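Local structure of interpain A (Prevotella intermedia, 3BB7) at residues P105-K109 with G110-T114; G172-E176 with A177-A181; D239-F242 with S243-K247; Y294-D297 with L298-P301. The protein probably cleaves peptide bonds as a cysteine protease of the peptidase C10 family, represented here by a proenzyme fragment that joins part of the propeptide to the protease domain. The protein carries 1 engineered substitution. All coordinates share one frame; numbering follows the deposited sequence. Where two conformers were deposited one is given.

Overall arrangement
Along the chain the four contacts follow one another in numerical order, each a continuous run. Contact 1, a loop turn ahead of helix 116-128, and contact 2, the start of helix 176-192, lie near the surface with centres about 19 Å apart. Contact 3, at the end of helix 234-246, and contact 4, the turn after strand 292-294, have centres about 16 Å apart and nearest atoms about 4 Å apart; both border the large antiparallel sheet. That sheet continues from strand 292-294 into N-terminal strand 35-39, so contact 4 probably sits where the N-terminal part, related to Spi protease inhibitors, meets the protease part. Contact 1 lies across the chain's centre from contacts 3 and 4.

Contact 1 of 4, residues P105-K109 with G110-T114; sequences PKTKK and GRLIT. Unlike the reference sequence in segment 105-109: Lys106 (reference Asn).
Lys106, an Asn in the reference sequence, lies across Arg111 where the loop doubles back through a type I beta turn from Thr107 to Gly110, and the two side chains cross at about a right angle. Lys106 CB sits over one face of the Arg111 guanidinium, 3.6 Å above its plane and displaced toward the rim, and CG stays close to Arg111 NH2. CG is anti to the backbone N (chi1 -168°), and bends at the next three torsions curl the chain back over the Arg111 backbone, bringing Lys106 CD to 3.4 Å from Arg111 N. CE passes Arg111 N and CB, and NZ ends beside Gly110 CA. There NZ donates to a water, 2.7 Å away, that also accepts from Arg111 N.

Within the turn, Thr107 OG1 works in both directions. It accepts from Lys109 N at 3.1 Å, which makes an ST turn, and donates to Gly110 O at 2.7 Å. Toward the base of the loop, Leu112 N gives Pro105 O an almost straight bond (171° at the hydrogen). Leu112 CD1 rests against CB, CG and CD of the Pro105 ring, while its CD2 meets Thr107 CG2 at 3.6 Å. Tyr142 and Ile152, from strands 138-142 and 150-154, also touch Leu112.

The two cationic ends turn to different acceptors: Arg111 NH1 to the carbonyl of Leu104, Lys106 NZ to the water. The lysine meets the guanidinium with its aliphatic CB and CG, and its ammonium is carried away, with NZ 5.6 Å from Arg111 NE, which probably eases the repulsion between two like charges.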
# COMPACT_ATOMS: atom_id res chain seq x y z
N PRO A 105 -6.44 0.84 21.41
CA PRO A 105 -6.48 1.77 22.55
C PRO A 105 -6.67 3.22 22.18
O PRO A 105 -6.16 3.70 21.17
CB PRO A 105 -5.12 1.56 23.22
CG PRO A 105 -4.76 0.15 22.90
CD PRO A 105 -5.33 -0.13 21.53
N LYS A 106 -7.44 3.91 23.03
CA LYS A 106 -7.59 5.35 22.91
C LYS A 106 -6.41 6.02 23.66
O LYS A 106 -5.81 5.41 24.55
CB LYS A 106 -8.95 5.76 23.49
CG LYS A 106 -9.42 7.18 23.21
CD LYS A 106 -8.93 7.80 21.93
CE LYS A 106 -10.08 8.66 21.35
NZ LYS A 106 -9.64 10.04 20.95
N THR A 107 -6.04 7.23 23.26
CA THR A 107 -5.02 7.99 23.99
C THR A 107 -5.51 9.42 24.04
O THR A 107 -6.40 9.80 23.29
CB THR A 107 -3.59 7.92 23.34
OG1 THR A 107 -3.43 8.91 22.30
CG2 THR A 107 -3.27 6.51 22.77
N LYS A 108 -4.94 10.22 24.95
CA LYS A 108 -5.31 11.63 25.04
C LYS A 108 -4.97 12.43 23.76
O LYS A 108 -5.42 13.56 23.59
CB LYS A 108 -4.65 12.28 26.27
CG LYS A 108 -5.07 11.68 27.62
CD LYS A 108 -4.59 12.51 28.84
CE LYS A 108 -3.11 12.27 29.17
NZ LYS A 108 -2.57 13.40 29.98
N LYS A 109 -4.19 11.83 22.86
CA LYS A 109 -3.77 12.50 21.63
C LYS A 109 -4.47 11.88 20.43
O LYS A 109 -4.10 12.13 19.28
CB LYS A 109 -2.26 12.40 21.46
CG LYS A 109 -1.49 12.94 22.68
CD LYS A 109 -0.03 13.21 22.37
CE LYS A 109 0.78 13.47 23.64
NZ LYS A 109 2.23 13.54 23.28
N GLY A 110 -5.50 11.09 20.69
CA GLY A 110 -6.25 10.42 19.63
C GLY A 110 -6.08 8.92 19.70
O GLY A 110 -5.09 8.40 20.22
N ARG A 111 -7.06 8.22 19.16
CA ARG A 111 -6.99 6.77 19.16
C ARG A 111 -5.82 6.28 18.27
O ARG A 111 -5.53 6.87 17.22
CB ARG A 111 -8.31 6.17 18.64
CG ARG A 111 -8.43 4.69 18.79
CD ARG A 111 -9.85 4.20 18.45
NE ARG A 111 -10.87 4.80 19.31
CZ ARG A 111 -11.21 4.36 20.53
NH1 ARG A 111 -10.63 3.27 21.06
NH2 ARG A 111 -12.15 5.01 21.22
N LEU A 112 -5.16 5.19 18.69
CA LEU A 112 -4.09 4.63 17.88
C LEU A 112 -4.64 4.29 16.49
O LEU A 112 -5.81 3.86 16.35
CB LEU A 112 -3.55 3.38 18.55
CG LEU A 112 -2.95 3.57 19.97
CD1 LEU A 112 -2.49 2.21 20.56
CD2 LEU A 112 -1.81 4.62 20.03
N ILE A 113 -3.80 4.44 15.46
CA ILE A 113 -4.23 4.14 14.09
C ILE A 113 -3.69 2.83 13.58
O ILE A 113 -2.79 2.24 14.18
CB ILE A 113 -3.94 5.37 13.15
CG1 ILE A 113 -2.43 5.55 12.84
CG2 ILE A 113 -4.56 6.64 13.76
CD1 ILE A 113 -2.10 6.66 11.84
N THR A 114 -4.29 2.29 12.51
CA THR A 114 -4.02 0.89 12.23
C THR A 114 -2.61 0.59 11.72
O THR A 114 -2.11 -0.54 11.89
CB THR A 114 -4.99 0.32 11.19
OG1 THR A 114 -4.86 1.09 10.00
CG2 THR A 114 -6.41 0.34 11.73
O HOH W 1 -9.56 9.46 18.36

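Contact 2 of 4, residues G172-E176 with A177-A181; sequences GNYTE and AEANA
Thr175 and Glu178 grip each other's backbone at the start of helix 176-192, and this reciprocal pair is the tight part of the contact. Thr175 OG1, placed between its own backbone N and carbonyl carbon (chi1 68°), accepts from Glu178 N at 3.0 Å. In return Glu178 extends its chain back past the threonine, and its OE2 accepts from Thr175 N at 2.9 Å. That N-H meets the oxygen on its anti side, 30° out of the carboxylate plane. The methylene CG of Glu178 passes 3.3 Å from Thr175 OG1, so the two side chains are pressed together as well as bonded. Thr175 O is taken by Ala179 N and Glu176 O by Asn180 N, which sets the regular helical pattern from the first turn. The Tyr174 ring belongs to the packed side too: it approaches obliquely, its CE1 3.8 Å from Ala179 CB, and meets Tyr170 edge-to-face; the Tyr170 hydroxyl also bonds to Glu178 O.

The looser side begins at Glu176 and Asn180, which lie one helical turn apart. Glu176 CG comes within 3.6 Å of Asn180 ND2, and the carboxylate and amide planes are 28° apart. Lys102 NZ holds the polar ends of both residues weakly, through a weak hydrogen bond to Asn180 OD1 and a long ion pair with Glu176 OE1. Glu176 belongs to the exposed side of the helix.

With Thr175 as N-cap and Glu178 three residues on, each side chain satisfying the other's amide, the helix opens with a classic capping box.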
# COMPACT_ATOMS: atom_id res chain seq x y z
N GLY A 172 -19.00 6.73 4.67
CA GLY A 172 -20.33 7.25 4.94
C GLY A 172 -20.99 6.34 5.95
O GLY A 172 -20.52 6.21 7.10
N ASN A 173 -22.04 5.67 5.51
CA ASN A 173 -22.87 4.88 6.40
C ASN A 173 -22.33 3.47 6.55
O ASN A 173 -21.75 2.91 5.61
CB ASN A 173 -24.31 4.87 5.90
CG ASN A 173 -24.94 6.26 5.97
OD1 ASN A 173 -24.38 7.19 6.57
ND2 ASN A 173 -26.09 6.42 5.32
N TYR A 174 -22.50 2.90 7.75
CA TYR A 174 -22.17 1.49 8.01
C TYR A 174 -22.77 1.06 9.35
O TYR A 174 -23.08 1.92 10.19
CB TYR A 174 -20.65 1.29 8.05
CG TYR A 174 -19.88 2.18 9.02
CD1 TYR A 174 -19.75 1.82 10.36
CD2 TYR A 174 -19.25 3.36 8.58
CE1 TYR A 174 -19.02 2.63 11.25
CE2 TYR A 174 -18.52 4.17 9.46
CZ TYR A 174 -18.41 3.80 10.78
OH TYR A 174 -17.69 4.57 11.67
N THR A 175 -22.93 -0.25 9.54
CA THR A 175 -23.49 -0.82 10.75
C THR A 175 -22.38 -1.17 11.73
O THR A 175 -21.21 -1.28 11.34
CB THR A 175 -24.25 -2.13 10.49
OG1 THR A 175 -23.30 -3.15 10.10
CG2 THR A 175 -25.34 -1.98 9.41
N GLU A 176 -22.74 -1.40 12.98
CA GLU A 176 -21.73 -1.80 13.96
C GLU A 176 -21.09 -3.12 13.59
O GLU A 176 -19.89 -3.28 13.77
CB GLU A 176 -22.32 -1.90 15.36
CG GLU A 176 -21.24 -2.12 16.42
CD GLU A 176 -21.75 -1.99 17.82
OE1 GLU A 176 -21.47 -0.94 18.44
OE2 GLU A 176 -22.43 -2.92 18.29
N ALA A 177 -21.88 -4.07 13.07
CA ALA A 177 -21.30 -5.35 12.66
C ALA A 177 -20.29 -5.18 11.51
O ALA A 177 -19.25 -5.85 11.47
CB ALA A 177 -22.38 -6.36 12.28
N GLU A 178 -20.58 -4.27 10.59
CA GLU A 178 -19.63 -3.99 9.51
C GLU A 178 -18.35 -3.33 10.05
O GLU A 178 -17.24 -3.66 9.63
CB GLU A 178 -20.30 -3.10 8.47
CG GLU A 178 -21.31 -3.86 7.63
CD GLU A 178 -22.28 -2.98 6.86
OE1 GLU A 178 -22.89 -3.52 5.91
OE2 GLU A 178 -22.44 -1.78 7.16
N ALA A 179 -18.51 -2.39 10.99
CA ALA A 179 -17.36 -1.75 11.64
C ALA A 179 -16.53 -2.77 12.38
O ALA A 179 -15.31 -2.79 12.25
CB ALA A 179 -17.84 -0.69 12.57
N ASN A 180 -17.18 -3.62 13.17
CA ASN A 180 -16.43 -4.64 13.91
C ASN A 180 -15.71 -5.66 13.02
O ASN A 180 -14.62 -6.14 13.34
CB ASN A 180 -17.36 -5.31 14.90
CG ASN A 180 -17.66 -4.42 16.09
OD1 ASN A 180 -16.87 -3.54 16.42
ND2 ASN A 180 -18.77 -4.66 16.74
N ALA A 181 -16.34 -6.01 11.90
CA ALA A 181 -15.75 -6.96 10.97
C ALA A 181 -14.42 -6.45 10.51
O ALA A 181 -13.42 -7.16 10.59
CB ALA A 181 -16.65 -7.20 9.80

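Contact 3 of 4, residues D239-F242 with S243-K247; sequences DIVF and SELTK
Phe242 O is gripped twice by Thr246, from opposite faces of its carbonyl plane, in the last turns of helix 234-246. Thr246 N makes the ordinary helical bond at 2.9 Å. From the other face Thr246 OG1 donates at 2.8 Å, standing 36° out of the plane; its first torsion (chi1 -73°) sets it beside its own backbone N and back over the preceding turn. Tyr274 OH and Ala83 N also hydrogen-bond to this hydroxyl oxygen, so it ties the helix end to strand 267-274 and to the loop around residue 83.

The same i to i+4 pattern runs through Ser243, Glu244 and Leu245, whose amides bond to Asp239 O, Ile240 O and Val241 O. Glu244 packs its CG against Ile240 O at 3.3 Å, while its carboxylate turns away to His249, where OE1 pairs with ND1. The buried face of the helix lies on the large sheet: Val241 touches Met313, Leu245 touches Leu251 and Ile271, and the Phe242 ring meets that of Tyr274 with planes at about 60°. On this face Leu245 CD2 comes 3.4 Å from Val241 O and 4.3 Å from Val241 CG1.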
# COMPACT_ATOMS: atom_id res chain seq x y z
N ASP A 239 9.11 -7.68 -13.69
CA ASP A 239 8.58 -9.00 -14.11
C ASP A 239 7.87 -9.75 -12.97
O ASP A 239 6.87 -10.44 -13.22
CB ASP A 239 9.70 -9.84 -14.74
CG ASP A 239 9.97 -9.44 -16.20
OD1 ASP A 239 10.97 -9.93 -16.77
OD2 ASP A 239 9.20 -8.62 -16.79
N ILE A 240 8.35 -9.59 -11.74
CA ILE A 240 7.64 -10.17 -10.60
C ILE A 240 6.26 -9.52 -10.48
O ILE A 240 5.25 -10.21 -10.30
CB ILE A 240 8.44 -10.00 -9.28
CG1 ILE A 240 9.71 -10.84 -9.35
CG2 ILE A 240 7.58 -10.41 -8.09
CD1 ILE A 240 10.68 -10.54 -8.23
N VAL A 241 6.21 -8.19 -10.53
CA VAL A 241 4.93 -7.49 -10.46
C VAL A 241 3.97 -7.96 -11.56
O VAL A 241 2.81 -8.35 -11.27
CB VAL A 241 5.11 -5.97 -10.53
CG1 VAL A 241 3.73 -5.26 -10.58
CG2 VAL A 241 5.93 -5.48 -9.29
N PHE A 242 4.42 -7.98 -12.81
CA PHE A 242 3.52 -8.41 -13.90
C PHE A 242 3.07 -9.85 -13.78
O PHE A 242 1.90 -10.16 -14.03
CB PHE A 242 4.14 -8.18 -15.28
CG PHE A 242 4.56 -6.76 -15.55
CD1 PHE A 242 3.78 -5.67 -15.14
CD2 PHE A 242 5.75 -6.53 -16.25
CE1 PHE A 242 4.20 -4.35 -15.43
CE2 PHE A 242 6.18 -5.24 -16.55
CZ PHE A 242 5.40 -4.14 -16.15
N SER A 243 3.99 -10.73 -13.40
CA SER A 243 3.66 -12.14 -13.25
C SER A 243 2.63 -12.36 -12.12
O SER A 243 1.66 -13.15 -12.28
CB SER A 243 4.91 -13.00 -13.13
OG SER A 243 5.60 -12.75 -11.93
N GLU A 244 2.82 -11.67 -10.99
CA GLU A 244 1.92 -11.89 -9.88
C GLU A 244 0.53 -11.33 -10.22
O GLU A 244 -0.48 -11.96 -9.95
CB GLU A 244 2.46 -11.24 -8.62
CG GLU A 244 3.62 -11.97 -8.04
CD GLU A 244 3.26 -13.25 -7.36
OE1 GLU A 244 2.06 -13.53 -7.11
OE2 GLU A 244 4.21 -14.00 -7.05
N LEU A 245 0.48 -10.15 -10.82
CA LEU A 245 -0.84 -9.59 -11.14
C LEU A 245 -1.56 -10.35 -12.24
O LEU A 245 -2.79 -10.48 -12.21
CB LEU A 245 -0.75 -8.07 -11.42
CG LEU A 245 -0.80 -7.17 -10.14
CD1 LEU A 245 -2.16 -7.27 -9.41
CD2 LEU A 245 0.31 -7.47 -9.18
N THR A 246 -0.80 -10.87 -13.22
CA THR A 246 -1.37 -11.73 -14.25
C THR A 246 -2.11 -12.92 -13.62
O THR A 246 -3.11 -13.42 -14.15
CB THR A 246 -0.25 -12.27 -15.15
OG1 THR A 246 0.20 -11.20 -16.00
CG2 THR A 246 -0.73 -13.44 -16.03
N LYS A 247 -1.56 -13.43 -12.52
CA LYS A 247 -2.15 -14.53 -11.78
C LYS A 247 -3.29 -14.11 -10.85
O LYS A 247 -3.86 -14.96 -10.16
CB LYS A 247 -1.07 -15.22 -10.93
CG LYS A 247 0.07 -15.83 -11.73
CD LYS A 247 1.22 -16.25 -10.83
CE LYS A 247 2.45 -16.67 -11.63
NZ LYS A 247 2.14 -17.61 -12.76

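Contact 4 of 4, residues Y294-D297 with L298-P301; sequences YKID and LLNP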
# COMPACT_ATOMS: atom_id res chain seq x y z
N TYR A 294 0.16 4.57 -11.26
CA TYR A 294 1.40 5.29 -10.98
C TYR A 294 2.62 4.55 -11.47
O TYR A 294 2.65 3.33 -11.47
CB TYR A 294 1.51 5.50 -9.45
CG TYR A 294 0.44 6.45 -8.94
CD1 TYR A 294 0.66 7.83 -8.96
CD2 TYR A 294 -0.80 5.99 -8.48
CE1 TYR A 294 -0.32 8.73 -8.56
CE2 TYR A 294 -1.81 6.91 -8.04
CZ TYR A 294 -1.53 8.28 -8.07
OH TYR A 294 -2.47 9.22 -7.71
N LYS A 295 3.64 5.29 -11.86
CA LYS A 295 4.91 4.64 -12.24
C LYS A 295 5.71 4.17 -11.04
O LYS A 295 5.94 4.92 -10.07
CB LYS A 295 5.75 5.62 -13.06
CG LYS A 295 5.21 5.79 -14.49
CD LYS A 295 6.18 6.50 -15.38
CE LYS A 295 5.80 6.31 -16.84
NZ LYS A 295 6.38 5.08 -17.45
N ILE A 296 6.15 2.93 -11.10
CA ILE A 296 7.16 2.43 -10.17
C ILE A 296 8.40 1.88 -10.90
O ILE A 296 9.46 1.71 -10.28
CB ILE A 296 6.66 1.38 -9.15
CG1 ILE A 296 6.25 0.10 -9.87
CG2 ILE A 296 5.55 2.00 -8.25
CD1 ILE A 296 6.10 -1.12 -8.94
N ASP A 297 8.29 1.61 -12.20
CA ASP A 297 9.46 1.05 -12.90
C ASP A 297 10.70 1.93 -12.75
O ASP A 297 11.81 1.43 -12.51
CB ASP A 297 9.16 0.77 -14.38
CG ASP A 297 8.54 1.95 -15.13
OD1 ASP A 297 8.31 3.05 -14.56
OD2 ASP A 297 8.28 1.78 -16.35
N LEU A 298 10.50 3.23 -12.83
CA LEU A 298 11.62 4.18 -12.76
C LEU A 298 12.14 4.43 -11.34
O LEU A 298 13.08 5.21 -11.16
CB LEU A 298 11.21 5.50 -13.42
CG LEU A 298 9.81 6.07 -13.21
CD1 LEU A 298 9.42 6.21 -11.77
CD2 LEU A 298 9.68 7.42 -13.94
N LEU A 299 11.56 3.77 -10.33
CA LEU A 299 12.04 3.98 -8.94
C LEU A 299 13.20 3.02 -8.59
O LEU A 299 13.08 2.21 -7.67
CB LEU A 299 10.89 3.87 -7.91
CG LEU A 299 9.73 4.86 -8.14
CD1 LEU A 299 8.67 4.64 -7.11
CD2 LEU A 299 10.22 6.29 -8.12
N ASN A 300 14.31 3.11 -9.32
CA ASN A 300 15.46 2.24 -9.02
C ASN A 300 15.99 2.60 -7.63
O ASN A 300 16.12 3.77 -7.31
CB ASN A 300 16.57 2.46 -10.07
CG ASN A 300 17.78 1.56 -9.85
OD1 ASN A 300 17.78 0.38 -10.22
ND2 ASN A 300 18.80 2.11 -9.23
N PRO A 301 16.24 1.60 -6.78
CA PRO A 301 16.79 1.84 -5.45
C PRO A 301 18.09 2.62 -5.51
O PRO A 301 18.94 2.33 -6.36
CB PRO A 301 17.02 0.41 -4.91
CG PRO A 301 16.01 -0.38 -5.58
CD PRO A 301 15.89 0.18 -6.98
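This is a buried type I beta turn, Ile296 to Leu299, in the loop that follows strand 292-294. Leu299 N closes it by donating to Ile296 O at 2.9 Å, approaching from above the carbonyl plane. Leu299 is in turn the centre of an inverse gamma turn, marked by a weak bond from Asn300 N to Leu298 O.

Lys295 and Leu298 cross at about a right angle. Lys295 CB meets Leu298 CD1, and Lys295 CD meets Leu298 CD2, each at 3.9 Å, so aliphatic carbons carry this part of the contact. Asp297 CG lies between the backbone N and the carbonyl carbon (chi1 51°), which folds the carboxylate back over its own backbone. OD1 thereby reaches Leu298 N at 2.8 Å, though the bond is weak, with only 123° at the hydrogen. The other oxygen, OD2, accepts from Ile75 N and forms a long ion pair with Lys295 NZ, 4.0 Å away.

Arg229 of the protease part binds the carbonyls of both Ile296 and Asp297, while Leu299 packs on Trp53 and Val61 of helix 49-68, so the turn joins the protease part to a helix that probably belongs to the inhibitor-related N-terminal part. The Leu299 side chain is about 9 Å from that of His267, the predicted proton acceptor. Buried polar groups of the turn thus find partners in Arg229 and Ile75, and the nearby lysine probably helps keep the Asp297 carboxylate ionised.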